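Local atomic coordinates of O-methyltransferase (Bacillus halodurans, PDB entry 2GPY), a protein that probably transfers a methyl group from S-adenosylmethionine to a hydroxyl oxygen of a substrate that is not known. Residues P17-Q21 with Y22-M26; I65-S68 with A69-A73; E85-E88 with R89-E92; L117-K120 with L121-Y124; N188-L191 with L192-Q196. All coordinates share one frame; numbering follows the deposited sequence. Where two conformers were deposited one is given.

Interaction 1 (P17-Q21 with Y22-M26)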
loop_
_atom_site.group_PDB
_atom_site.type_symbol
_atom_site.label_atom_id
_atom_site.label_comp_id
_atom_site.label_asym_id
_atom_site.label_seq_id
_atom_site.Cartn_x
_atom_site.Cartn_y
_atom_site.Cartn_z
ATOM N N PRO B 17 16.959 9.330 2.315
ATOM C CA PRO B 17 18.281 9.139 1.698
ATOM C C PRO B 17 18.584 10.145 0.581
ATOM O O PRO B 17 17.666 10.611 -0.091
ATOM C CB PRO B 17 18.191 7.737 1.091
ATOM C CG PRO B 17 16.734 7.388 1.060
ATOM C CD PRO B 17 15.935 8.472 1.702
ATOM N N ALA B 18 19.869 10.451 0.378
ATOM C CA ALA B 18 20.291 11.358 -0.703
ATOM C C ALA B 18 19.867 10.870 -2.092
ATOM O O ALA B 18 19.875 9.665 -2.388
ATOM C CB ALA B 18 21.801 11.594 -0.663
ATOM N N ARG B 19 19.463 11.816 -2.931
ATOM C CA ARG B 19 19.097 11.503 -4.301
ATOM C C ARG B 19 20.348 11.737 -5.163
ATOM O O ARG B 19 21.332 12.300 -4.688
ATOM C CB ARG B 19 17.914 12.375 -4.759
ATOM C CG ARG B 19 16.485 11.939 -4.293
ATOM C CD ARG B 19 16.200 12.265 -2.829
ATOM N NE ARG B 19 16.247 13.704 -2.556
ATOM C CZ ARG B 19 16.746 14.257 -1.451
ATOM N NH1 ARG B 19 17.265 13.499 -0.487
ATOM N NH2 ARG B 19 16.745 15.578 -1.315
ATOM N N ASP B 20 20.325 11.272 -6.406
ATOM C CA ASP B 20 21.333 11.657 -7.402
ATOM C C ASP B 20 21.422 13.188 -7.435
ATOM O O ASP B 20 20.397 13.873 -7.330
ATOM C CB ASP B 20 20.938 11.069 -8.771
ATOM C CG ASP B 20 21.652 11.736 -9.965
ATOM O OD1 ASP B 20 22.798 12.231 -9.847
ATOM O OD2 ASP B 20 21.044 11.747 -11.056
ATOM N N GLN B 21 22.633 13.733 -7.560
ATOM C CA GLN B 21 22.788 15.197 -7.548
ATOM C C GLN B 21 21.823 15.888 -8.541
ATOM O O GLN B 21 21.319 17.007 -8.285
ATOM C CB GLN B 21 24.265 15.611 -7.766
ATOM C CG GLN B 21 24.696 15.847 -9.224
ATOM C CD GLN B 21 26.202 16.174 -9.412
ATOM O OE1 GLN B 21 26.706 17.158 -8.869
ATOM N NE2 GLN B 21 26.903 15.363 -10.221
ATOM N N TYR B 22 21.559 15.230 -9.667
ATOM C CA TYR B 22 20.708 15.841 -10.718
ATOM C C TYR B 22 19.273 16.009 -10.235
ATOM O O TYR B 22 18.629 17.012 -10.554
ATOM C CB TYR B 22 20.711 15.014 -12.000
ATOM C CG TYR B 22 20.102 15.720 -13.210
ATOM C CD1 TYR B 22 20.891 16.524 -14.043
ATOM C CD2 TYR B 22 18.751 15.561 -13.535
ATOM C CE1 TYR B 22 20.349 17.171 -15.167
ATOM C CE2 TYR B 22 18.201 16.178 -14.662
ATOM C CZ TYR B 22 19.007 16.997 -15.460
ATOM O OH TYR B 22 18.511 17.625 -16.570
ATOM N N ILE B 23 18.788 14.996 -9.512
ATOM C CA ILE B 23 17.464 14.976 -8.850
ATOM C C ILE B 23 17.395 16.051 -7.764
ATOM O O ILE B 23 16.426 16.800 -7.701
ATOM C CB ILE B 23 17.203 13.589 -8.254
ATOM C CG1 ILE B 23 17.449 12.506 -9.320
ATOM C CG2 ILE B 23 15.770 13.456 -7.640
ATOM C CD1 ILE B 23 16.313 12.300 -10.238
ATOM N N GLU B 24 18.444 16.148 -6.937
ATOM C CA GLU B 24 18.520 17.197 -5.926
ATOM C C GLU B 24 18.470 18.593 -6.545
ATOM O O GLU B 24 17.864 19.500 -5.975
ATOM C CB GLU B 24 19.759 17.025 -5.034
ATOM C CG GLU B 24 19.717 15.687 -4.306
ATOM C CD GLU B 24 20.527 15.643 -3.034
ATOM O OE1 GLU B 24 21.600 16.254 -2.973
ATOM O OE2 GLU B 24 20.081 14.959 -2.091
ATOM N N GLN B 25 19.105 18.750 -7.709
ATOM C CA GLN B 25 19.093 19.992 -8.451
ATOM C C GLN B 25 17.698 20.296 -9.000
ATOM O O GLN B 25 17.294 21.465 -9.062
ATOM C CB GLN B 25 20.122 19.941 -9.588
ATOM C CG GLN B 25 20.282 21.241 -10.412
ATOM C CD GLN B 25 20.941 22.400 -9.643
ATOM O OE1 GLN B 25 21.665 22.198 -8.664
ATOM N NE2 GLN B 25 20.698 23.625 -10.107
HETATM N N MSE B 26 16.977 19.258 -9.412
HETATM C CA MSE B 26 15.567 19.418 -9.850
HETATM C C MSE B 26 14.664 19.888 -8.706
HETATM O O MSE B 26 13.771 20.722 -8.906
HETATM C CB MSE B 26 15.022 18.118 -10.452
HETATM C CG MSE B 26 15.532 17.826 -11.863
HETATM SE SE MSE B 26 14.881 16.082 -12.474
HETATM C CE MSE B 26 13.079 16.516 -12.669
#
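Asp20 O accepts the backbone N-H of Glu24 at 3.0 Å, and one residue on Gln21 O takes that of Gln25, so the extended chain of 17-20 turns directly into the first turn of helix 21-32. Asp20 is the N-cap: its carboxylate reaches forward over the first turn, and OD1 receives a weak but nearly straight bond (173°) from Tyr22 N. A short acidic side chain suits this place, where amide N-H groups would otherwise lack partners. Glu24 answers in the other direction, reaching back to the residue before the cap. With CG swung away from its carbonyl carbon (chi1 -60°) and the rest of the chain extended, it lies back across the loop, and OE2 stands 3.3 Å from Arg19 N in a weak bond. The same oxygen sits over one face of the Arg19 guanidinium, with NH2 of Arg19 3.5 Å from OE2 of Glu24, a salt bridge of charge alone to which no N-H points. Arg19 uses its edge instead for Pro17 O, which its NH1 meets at 2.9 Å within the guanidinium plane, while its NH2 also pairs with Glu27. The aliphatic part of Arg19 crosses Ile23 at about a right angle, CG of Arg19 lying 3.7 Å from CG2 of Ile23, and Ile23 carries the apolar side of the turn onto helix 67-75. Glu24 OE2 is thus shared between a weak N-H bond and the arginine's charge, consistent with a helix start held by several modest polar contacts.

Interaction 2 (I65-S68 with A69-A73)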
loop_
_atom_site.group_PDB
_atom_site.type_symbol
_atom_site.label_atom_id
_atom_site.label_comp_id
_atom_site.label_asym_id
_atom_site.label_seq_id
_atom_site.Cartn_x
_atom_site.Cartn_y
_atom_site.Cartn_z
ATOM N N ILE B 65 7.676 19.334 -14.222
ATOM C CA ILE B 65 9.002 19.247 -14.870
ATOM C C ILE B 65 9.575 17.829 -14.877
ATOM O O ILE B 65 10.773 17.635 -15.099
ATOM C CB ILE B 65 10.045 20.311 -14.337
ATOM C CG1 ILE B 65 10.311 20.109 -12.836
ATOM C CG2 ILE B 65 9.598 21.750 -14.725
ATOM C CD1 ILE B 65 11.638 20.697 -12.358
ATOM N N GLY B 66 8.714 16.841 -14.592
ATOM C CA GLY B 66 9.070 15.433 -14.730
ATOM C C GLY B 66 9.666 14.774 -13.487
ATOM O O GLY B 66 10.104 13.627 -13.550
ATOM N N TYR B 67 9.640 15.464 -12.352
ATOM C CA TYR B 67 10.219 14.903 -11.124
ATOM C C TYR B 67 9.581 13.575 -10.677
ATOM O O TYR B 67 10.303 12.579 -10.459
ATOM C CB TYR B 67 10.136 15.943 -10.023
ATOM C CG TYR B 67 10.726 15.498 -8.706
ATOM C CD1 TYR B 67 12.092 15.552 -8.487
ATOM C CD2 TYR B 67 9.899 15.057 -7.684
ATOM C CE1 TYR B 67 12.632 15.142 -7.251
ATOM C CE2 TYR B 67 10.414 14.674 -6.454
ATOM C CZ TYR B 67 11.769 14.721 -6.244
ATOM O OH TYR B 67 12.225 14.364 -4.996
ATOM N N SER B 68 8.248 13.539 -10.579
ATOM C CA SER B 68 7.571 12.301 -10.134
ATOM C C SER B 68 7.722 11.159 -11.145
ATOM O O SER B 68 7.955 10.021 -10.745
ATOM C CB SER B 68 6.103 12.537 -9.755
ATOM O OG SER B 68 6.019 13.313 -8.570
ATOM N N ALA B 69 7.625 11.467 -12.443
ATOM C CA ALA B 69 7.772 10.455 -13.491
ATOM C C ALA B 69 9.165 9.837 -13.372
ATOM O O ALA B 69 9.327 8.619 -13.405
ATOM C CB ALA B 69 7.597 11.052 -14.893
ATOM N N ILE B 70 10.177 10.699 -13.269
ATOM C CA ILE B 70 11.565 10.259 -13.128
ATOM C C ILE B 70 11.804 9.402 -11.896
ATOM O O ILE B 70 12.387 8.318 -12.008
ATOM C CB ILE B 70 12.558 11.451 -13.200
ATOM C CG1 ILE B 70 12.636 11.928 -14.663
ATOM C CG2 ILE B 70 13.937 11.054 -12.685
ATOM C CD1 ILE B 70 13.287 13.314 -14.846
ATOM N N ARG B 71 11.370 9.878 -10.730
ATOM C CA ARG B 71 11.613 9.141 -9.507
ATOM C C ARG B 71 10.871 7.809 -9.462
ATOM O O ARG B 71 11.412 6.804 -8.959
ATOM C CB ARG B 71 11.281 10.027 -8.317
ATOM C CG ARG B 71 12.355 11.107 -8.242
ATOM C CD ARG B 71 12.710 11.492 -6.870
ATOM N NE ARG B 71 13.233 10.378 -6.085
ATOM C CZ ARG B 71 13.230 10.377 -4.764
ATOM N NH1 ARG B 71 12.759 11.431 -4.132
ATOM N NH2 ARG B 71 13.694 9.323 -4.069
HETATM N N MSE B 72 9.659 7.769 -10.027
HETATM C CA MSE B 72 8.962 6.475 -10.168
HETATM C C MSE B 72 9.675 5.509 -11.120
HETATM O O MSE B 72 9.812 4.294 -10.801
HETATM C CB MSE B 72 7.500 6.660 -10.641
HETATM C CG MSE B 72 6.664 7.373 -9.594
HETATM SE SE MSE B 72 4.737 7.465 -10.096
HETATM C CE MSE B 72 4.849 8.673 -11.662
ATOM N N ALA B 73 10.129 6.023 -12.272
ATOM C CA ALA B 73 10.865 5.178 -13.214
ATOM C C ALA B 73 12.139 4.628 -12.564
ATOM O O ALA B 73 12.484 3.468 -12.761
ATOM C CB ALA B 73 11.213 5.948 -14.515
#
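Tyr67 and Arg71, one turn apart, run side by side and pointing the same way, and their polar ends meet: Arg71 NH1 gives a hydrogen bond to Tyr67 OH at 3.1 Å, with the oxygen at the edge of the guanidinium near its plane. The hydroxyl is also bonded to Glu27, and NH2 of Arg71 forms a salt bridge with Glu44, so helices 21-32 and 40-53 both contribute acids to this cluster. The first torsion of Arg71 (chi1 -71°) brings CG over the ring face, a CH-pi contact 4.2 Å from the centroid, and the bends beyond it carry CD past CZ and NH1 to the hydroxyl. This is the start of helix 67-75, the helix of the beta-alpha-beta unit between strands 57-61 and 80-85 in the Rossmann-like methyltransferase fold. Gly66, its N-cap, has a positive phi (91°) at which a side chain would press on the preceding carbonyl. Gly66 O accepts from Ile70 N at 2.9 Å, Tyr67 O from Arg71 N, and Ser68 O from Met72 N, while the selenomethionine CE of Met72 folds back to 3.5 Å from Ser68 O.

Interaction 3 (E85-E88 with R89-E92)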
loop_
_atom_site.group_PDB
_atom_site.type_symbol
_atom_site.label_atom_id
_atom_site.label_comp_id
_atom_site.label_asym_id
_atom_site.label_seq_id
_atom_site.Cartn_x
_atom_site.Cartn_y
_atom_site.Cartn_z
ATOM N N GLU B 85 1.151 16.548 -19.797
ATOM C CA GLU B 85 1.358 17.916 -19.321
ATOM C C GLU B 85 0.790 18.926 -20.322
ATOM O O GLU B 85 1.030 18.828 -21.521
ATOM C CB GLU B 85 2.859 18.171 -19.099
ATOM C CG GLU B 85 3.248 19.626 -18.688
ATOM C CD GLU B 85 2.500 20.098 -17.455
ATOM O OE1 GLU B 85 2.409 19.348 -16.438
ATOM O OE2 GLU B 85 1.979 21.216 -17.519
ATOM N N ARG B 86 0.065 19.911 -19.821
ATOM C CA ARG B 86 -0.518 20.907 -20.692
ATOM C C ARG B 86 0.291 22.193 -20.845
ATOM O O ARG B 86 0.059 22.937 -21.788
ATOM C CB ARG B 86 -1.960 21.212 -20.257
ATOM C CG ARG B 86 -2.104 22.010 -18.971
ATOM C CD ARG B 86 -3.387 22.884 -19.070
ATOM N NE ARG B 86 -3.715 23.499 -17.786
ATOM C CZ ARG B 86 -4.908 23.989 -17.448
ATOM N NH1 ARG B 86 -5.935 23.943 -18.293
ATOM N NH2 ARG B 86 -5.078 24.523 -16.244
ATOM N N ASP B 87 1.232 22.466 -19.936
ATOM C CA ASP B 87 2.034 23.699 -20.029
ATOM C C ASP B 87 3.246 23.446 -20.924
ATOM O O ASP B 87 4.076 22.599 -20.591
ATOM C CB ASP B 87 2.485 24.173 -18.627
ATOM C CG ASP B 87 3.346 25.425 -18.683
ATOM O OD1 ASP B 87 4.521 25.359 -19.082
ATOM O OD2 ASP B 87 2.847 26.517 -18.352
ATOM N N GLU B 88 3.371 24.192 -22.029
ATOM C CA GLU B 88 4.375 23.860 -23.048
ATOM C C GLU B 88 5.814 23.980 -22.543
ATOM O O GLU B 88 6.655 23.127 -22.850
ATOM C CB GLU B 88 4.178 24.653 -24.351
ATOM C CG GLU B 88 4.881 24.010 -25.544
ATOM C CD GLU B 88 4.388 24.533 -26.891
ATOM O OE1 GLU B 88 3.803 25.648 -26.977
ATOM O OE2 GLU B 88 4.664 23.845 -27.899
ATOM N N ARG B 89 6.091 25.043 -21.788
ATOM C CA ARG B 89 7.404 25.265 -21.164
ATOM C C ARG B 89 7.775 24.110 -20.195
ATOM O O ARG B 89 8.913 23.589 -20.222
ATOM C CB ARG B 89 7.345 26.616 -20.443
ATOM C CG ARG B 89 8.480 26.989 -19.513
ATOM C CD ARG B 89 8.349 28.482 -19.146
ATOM N NE ARG B 89 8.696 28.730 -17.745
ATOM C CZ ARG B 89 9.797 29.357 -17.331
ATOM N NH1 ARG B 89 10.684 29.823 -18.204
ATOM N NH2 ARG B 89 10.012 29.521 -16.029
ATOM N N ARG B 90 6.837 23.726 -19.330
ATOM C CA ARG B 90 7.093 22.610 -18.403
ATOM C C ARG B 90 7.337 21.297 -19.134
ATOM O O ARG B 90 8.289 20.573 -18.801
ATOM C CB ARG B 90 5.985 22.455 -17.356
ATOM C CG ARG B 90 5.949 23.619 -16.387
ATOM C CD ARG B 90 4.855 23.494 -15.365
ATOM N NE ARG B 90 4.884 24.661 -14.476
ATOM C CZ ARG B 90 4.018 24.901 -13.488
ATOM N NH1 ARG B 90 3.025 24.069 -13.242
ATOM N NH2 ARG B 90 4.144 26.001 -12.751
ATOM N N TYR B 91 6.494 21.007 -20.128
ATOM C CA TYR B 91 6.648 19.788 -20.945
ATOM C C TYR B 91 8.056 19.706 -21.581
ATOM O O TYR B 91 8.687 18.648 -21.545
ATOM C CB TYR B 91 5.548 19.701 -22.017
ATOM C CG TYR B 91 5.891 18.752 -23.138
ATOM C CD1 TYR B 91 5.705 17.371 -23.002
ATOM C CD2 TYR B 91 6.427 19.238 -24.331
ATOM C CE1 TYR B 91 6.056 16.489 -24.055
ATOM C CE2 TYR B 91 6.779 18.384 -25.361
ATOM C CZ TYR B 91 6.592 17.014 -25.218
ATOM O OH TYR B 91 6.944 16.213 -26.287
ATOM N N GLU B 92 8.513 20.811 -22.171
ATOM C CA GLU B 92 9.827 20.870 -22.832
ATOM C C GLU B 92 10.936 20.653 -21.824
ATOM O O GLU B 92 11.918 19.967 -22.106
ATOM C CB GLU B 92 10.010 22.198 -23.585
ATOM C CG GLU B 92 9.069 22.370 -24.787
ATOM C CD GLU B 92 9.333 21.393 -25.946
ATOM O OE1 GLU B 92 10.310 20.613 -25.895
ATOM O OE2 GLU B 92 8.568 21.422 -26.945
#
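Asp87 OD1 takes the backbone N-H of Arg90 at 2.8 Å, nearly straight (168°) and on the lone pair turned away from the other carboxylate oxygen. This is a classic N-cap, placed where strand 80-85 of the Rossmann-like sheet gives way to helix 88-100. The aspartate is short enough to fold over the first turn: CG lies opposite its own backbone N (chi1 179°), which brings OD1 to the amide of Arg90. The methylene CG of Arg90 packs against the same oxygen at 3.5 Å, and the extended arginine then passes obliquely over the carboxylate, its charged end beyond contact with it. Asp87 O and Glu88 O start the regular helical bonding, to Tyr91 N and Glu92 N.

A second acid holds the cap from behind. OE2 of Glu85 accepts Asp87 N at 2.8 Å, on its anti side and somewhat out of the carboxylate plane, while OE1 is bonded to the backbone N of Ala64; a glutamate, with two oxygens and a longer arm, can serve both loops. Its extended first torsion sets CG of Glu85 against CB of Tyr91 at 4.0 Å, and the bend at chi2 (55°) turns the carboxylate back toward Asp87 N. Farther out, the Tyr91 ring meets Phe111 of strand 107-111, and its own edge lies near Glu88 O, which stands 4.2 Å from Tyr91 CD2.

Interaction 4 (L117-K120 with L121-Y124)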
loop_
_atom_site.group_PDB
_atom_site.type_symbol
_atom_site.label_atom_id
_atom_site.label_comp_id
_atom_site.label_asym_id
_atom_site.label_seq_id
_atom_site.Cartn_x
_atom_site.Cartn_y
_atom_site.Cartn_z
ATOM N N LEU B 117 -7.526 14.306 -24.280
ATOM C CA LEU B 117 -6.682 13.178 -24.706
ATOM C C LEU B 117 -7.230 11.798 -24.357
ATOM O O LEU B 117 -6.540 10.794 -24.542
ATOM C CB LEU B 117 -5.266 13.303 -24.119
ATOM C CG LEU B 117 -4.296 14.333 -24.713
ATOM C CD1 LEU B 117 -2.926 14.144 -24.115
ATOM C CD2 LEU B 117 -4.228 14.277 -26.234
ATOM N N GLY B 118 -8.467 11.749 -23.865
ATOM C CA GLY B 118 -9.100 10.490 -23.467
ATOM C C GLY B 118 -9.107 9.423 -24.554
ATOM O O GLY B 118 -8.722 8.273 -24.309
ATOM N N GLU B 119 -9.519 9.808 -25.762
ATOM C CA GLU B 119 -9.655 8.864 -26.874
ATOM C C GLU B 119 -8.305 8.289 -27.321
ATOM O O GLU B 119 -8.228 7.133 -27.743
ATOM C CB GLU B 119 -10.400 9.506 -28.056
ATOM C CG GLU B 119 -11.562 10.432 -27.670
ATOM C CD GLU B 119 -12.901 9.716 -27.531
ATOM O OE1 GLU B 119 -13.018 8.766 -26.714
ATOM O OE2 GLU B 119 -13.850 10.118 -28.244
ATOM N N LYS B 120 -7.250 9.095 -27.208
ATOM C CA LYS B 120 -5.883 8.667 -27.492
ATOM C C LYS B 120 -5.443 7.633 -26.452
ATOM O O LYS B 120 -4.862 6.591 -26.767
ATOM C CB LYS B 120 -4.948 9.879 -27.410
ATOM C CG LYS B 120 -3.515 9.620 -27.828
ATOM C CD LYS B 120 -2.644 10.821 -27.491
ATOM C CE LYS B 120 -1.195 10.610 -27.905
ATOM N NZ LYS B 120 -0.975 11.032 -29.327
ATOM N N LEU B 121 -5.727 7.932 -25.199
ATOM C CA LEU B 121 -5.272 7.073 -24.121
ATOM C C LEU B 121 -6.039 5.766 -24.001
ATOM O O LEU B 121 -5.485 4.768 -23.547
ATOM C CB LEU B 121 -5.193 7.868 -22.822
ATOM C CG LEU B 121 -3.787 8.484 -22.934
ATOM C CD1 LEU B 121 -3.747 10.011 -22.954
ATOM C CD2 LEU B 121 -2.845 7.861 -21.925
ATOM N N GLU B 122 -7.296 5.764 -24.432
ATOM C CA GLU B 122 -8.081 4.537 -24.494
ATOM C C GLU B 122 -7.378 3.472 -25.320
ATOM O O GLU B 122 -7.559 2.281 -25.074
ATOM C CB GLU B 122 -9.470 4.814 -25.074
ATOM C CG GLU B 122 -10.510 5.197 -24.036
ATOM C CD GLU B 122 -11.533 6.190 -24.562
ATOM O OE1 GLU B 122 -11.986 6.034 -25.715
ATOM O OE2 GLU B 122 -11.886 7.132 -23.818
ATOM N N LEU B 123 -6.577 3.907 -26.290
ATOM C CA LEU B 123 -5.862 2.999 -27.195
ATOM C C LEU B 123 -4.787 2.189 -26.465
ATOM O O LEU B 123 -4.476 1.072 -26.872
ATOM C CB LEU B 123 -5.236 3.762 -28.385
ATOM C CG LEU B 123 -6.070 4.565 -29.411
ATOM C CD1 LEU B 123 -5.199 5.039 -30.586
ATOM C CD2 LEU B 123 -7.280 3.797 -29.939
ATOM N N TYR B 124 -4.238 2.749 -25.382
ATOM C CA TYR B 124 -3.165 2.108 -24.635
ATOM C C TYR B 124 -3.689 0.937 -23.805
ATOM O O TYR B 124 -4.862 0.911 -23.435
ATOM C CB TYR B 124 -2.497 3.115 -23.676
ATOM C CG TYR B 124 -1.596 4.164 -24.318
ATOM C CD1 TYR B 124 -2.096 5.059 -25.266
ATOM C CD2 TYR B 124 -0.255 4.291 -23.934
ATOM C CE1 TYR B 124 -1.278 6.032 -25.847
ATOM C CE2 TYR B 124 0.574 5.267 -24.505
ATOM C CZ TYR B 124 0.055 6.130 -25.450
ATOM O OH TYR B 124 0.855 7.087 -26.023
#
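Leu121 lays its CD1 methyl against CB of Leu117, at 3.8 Å, and close to the carbonyl oxygen of the same residue. The two leucines form the apolar side of helix 118-122, a single short turn that packs on the Rossmann-like sheet: both touch Ile84 of strand 80-85 and Tyr146 of helix 139-146, and Leu121 also reaches Leu59. Branched aliphatic chains fit this inward side. Leu117 is the N-cap, its O accepting Leu121 N at 3.0 Å, and O of the buried Gly118 then takes Glu122 N. On the outer side Glu119 and Glu122 run alongside each other with carboxylates almost perpendicular (85°), and OE1 of Glu119 comes within 3.1 Å of OE1 of Glu122. Two full negative charges so near would repel, so one of the two may be protonated, its pKa raised by the other. Farther along, Leu123 N is bonded to Lys120 O at 3.2 Å, a bond from residue i+3 back to residue i. Tyr124 then stands beside this turn, its hydroxyl bonded to Glu108, and the edge of its ring meets the same carbonyl, CD1 of Tyr124 lying 3.5 Å from Lys120 O.

Interaction 5 (N188-L191 with L192-Q196). With ZN (zinc ion), chain J.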
loop_
_atom_site.group_PDB
_atom_site.type_symbol
_atom_site.label_atom_id
_atom_site.label_comp_id
_atom_site.label_asym_id
_atom_site.label_seq_id
_atom_site.Cartn_x
_atom_site.Cartn_y
_atom_site.Cartn_z
ATOM N N ASN B 188 -13.196 15.600 0.548
ATOM C CA ASN B 188 -12.913 14.258 0.040
ATOM C C ASN B 188 -14.109 13.310 0.010
ATOM O O ASN B 188 -13.982 12.165 -0.432
ATOM C CB ASN B 188 -11.770 13.628 0.835
ATOM C CG ASN B 188 -10.448 14.306 0.578
ATOM O OD1 ASN B 188 -10.229 14.869 -0.496
ATOM N ND2 ASN B 188 -9.555 14.262 1.560
ATOM N N GLN B 189 -15.279 13.768 0.454
ATOM C CA GLN B 189 -16.406 12.840 0.527
ATOM C C GLN B 189 -16.684 12.115 -0.793
ATOM O O GLN B 189 -16.915 10.905 -0.768
ATOM C CB GLN B 189 -17.671 13.465 1.128
ATOM C CG GLN B 189 -17.756 13.296 2.664
ATOM C CD GLN B 189 -17.297 11.906 3.164
ATOM O OE1 GLN B 189 -16.252 11.780 3.803
ATOM N NE2 GLN B 189 -18.078 10.871 2.859
ATOM N N TRP B 190 -16.567 12.834 -1.947
ATOM C CA TRP B 190 -16.992 12.192 -3.206
ATOM C C TRP B 190 -16.042 11.058 -3.512
ATOM O O TRP B 190 -16.447 10.015 -4.009
ATOM C CB TRP B 190 -17.062 13.188 -4.386
ATOM C CG TRP B 190 -15.727 13.611 -4.909
ATOM C CD1 TRP B 190 -15.063 14.769 -4.622
ATOM C CD2 TRP B 190 -14.867 12.866 -5.804
ATOM N NE1 TRP B 190 -13.839 14.790 -5.279
ATOM C CE2 TRP B 190 -13.700 13.638 -6.008
ATOM C CE3 TRP B 190 -14.975 11.627 -6.451
ATOM C CZ2 TRP B 190 -12.649 13.206 -6.826
ATOM C CZ3 TRP B 190 -13.921 11.203 -7.267
ATOM C CH2 TRP B 190 -12.778 11.993 -7.443
ATOM N N LEU B 191 -14.772 11.261 -3.184
ATOM C CA LEU B 191 -13.774 10.254 -3.449
ATOM C C LEU B 191 -14.021 9.053 -2.544
ATOM O O LEU B 191 -14.003 7.907 -2.994
ATOM C CB LEU B 191 -12.371 10.820 -3.198
ATOM C CG LEU B 191 -11.269 9.795 -3.420
ATOM C CD1 LEU B 191 -11.318 9.228 -4.856
ATOM C CD2 LEU B 191 -9.915 10.446 -3.124
ATOM N N LEU B 192 -14.274 9.330 -1.265
ATOM C CA LEU B 192 -14.375 8.264 -0.271
ATOM C C LEU B 192 -15.592 7.344 -0.451
ATOM O O LEU B 192 -15.564 6.194 0.017
ATOM C CB LEU B 192 -14.309 8.853 1.139
ATOM C CG LEU B 192 -12.957 9.530 1.412
ATOM C CD1 LEU B 192 -12.986 10.424 2.652
ATOM C CD2 LEU B 192 -11.828 8.517 1.483
ATOM N N GLU B 193 -16.640 7.830 -1.125
ATOM C CA GLU B 193 -17.876 7.047 -1.313
ATOM C C GLU B 193 -18.185 6.647 -2.768
ATOM O O GLU B 193 -19.258 6.104 -3.072
ATOM C CB GLU B 193 -19.078 7.730 -0.644
ATOM C CG GLU B 193 -19.425 9.128 -1.122
ATOM C CD GLU B 193 -20.653 9.689 -0.397
ATOM O OE1 GLU B 193 -20.914 9.292 0.770
ATOM O OE2 GLU B 193 -21.376 10.523 -0.993
ATOM N N HIS B 194 -17.221 6.904 -3.652
ATOM C CA HIS B 194 -17.269 6.464 -5.040
ATOM C C HIS B 194 -17.264 4.935 -5.088
ATOM O O HIS B 194 -16.320 4.299 -4.580
ATOM C CB HIS B 194 -16.010 6.946 -5.761
ATOM C CG HIS B 194 -16.263 7.396 -7.158
ATOM N ND1 HIS B 194 -16.424 6.513 -8.207
ATOM C CD2 HIS B 194 -16.423 8.637 -7.676
ATOM C CE1 HIS B 194 -16.654 7.194 -9.314
ATOM N NE2 HIS B 194 -16.667 8.482 -9.019
ATOM N N PRO B 195 -18.296 4.337 -5.688
ATOM C CA PRO B 195 -18.504 2.897 -5.502
ATOM C C PRO B 195 -17.465 1.890 -6.042
ATOM O O PRO B 195 -17.285 0.834 -5.422
ATOM C CB PRO B 195 -19.878 2.652 -6.138
ATOM C CG PRO B 195 -20.071 3.769 -7.070
ATOM C CD PRO B 195 -19.399 4.945 -6.451
ATOM N N GLN B 196 -16.817 2.156 -7.160
ATOM C CA GLN B 196 -15.964 1.117 -7.757
ATOM C C GLN B 196 -14.568 1.059 -7.106
ATOM O O GLN B 196 -13.686 0.327 -7.570
ATOM C CB GLN B 196 -15.838 1.330 -9.274
ATOM C CG GLN B 196 -15.678 0.040 -10.093
ATOM C CD GLN B 196 -15.796 0.247 -11.613
ATOM O OE1 GLN B 196 -15.744 1.377 -12.127
ATOM N NE2 GLN B 196 -15.931 -0.856 -12.335
HETATM ZN ZN ZN J . -17.108 9.644 -10.656
HETATM O O HOH W 1 -13.643 5.360 -3.258
HETATM O O HOH W 2 -17.515 11.360 -9.546
#
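A zinc site lies beside the short helix 189-193, where His194 binds the metal together with Asp144 and a water. NE2 of His194 is 2.1 Å from the zinc ion, as is water 2. One turn back, Trp190 meets the histidine rim to rim, CE3 of Trp190 lying 3.5 Å from CD2 of His194, with the planes 75° apart and neither ring over the other's face. The indole gets there by a first torsion of 74°, which sets CG between the backbone N and the carbonyl carbon. A broad aromatic can thus flank the imidazole while leaving its NE2 to the metal. On the other side of the helix Leu192 CD1 packs on CB of Asn188 at 3.9 Å, and its N-H bonds to Asn188 O at 3.0 Å. Past Leu192 the bonding weakens: His194 N makes only a weak 3.4 Å bond to Leu191 O. Water 1 lies 2.6 Å from that Leu191 O and also near His194 O. Phe143 of helix 139-146 meets both aromatic rings, and Arg140 makes a cation-pi contact with Trp190. Leu191 packs on Thr199 of strand 197-202 and on Ala209 and Ser211 of strand 208-213, while Leu192 packs on strand 197-202 and on Tyr11 of the second subunit.

In the fold
All five contacts are local and follow in series along the chain, none nesting in or crossing another. Interaction 1 turns the N-terminal loop into helix 21-32, and interaction 2 opens helix 67-75 after strand 57-61; these two touch, Ile23 and Met26 meeting Tyr67, Ile70 and the Ile65 carbonyl. Interaction 3 starts helix 88-100 after strand 80-85, its nearest atoms about 4 Å from interaction 2. Interaction 4 forms the short helix before strand 127-133, its centre about 19 Å from that of interaction 3. Interaction 5 precedes the antiparallel strands 197-202 and 208-213 and lies across the chain's centre from interactions 1 and 2, about 36 Å from interaction 1 between centres.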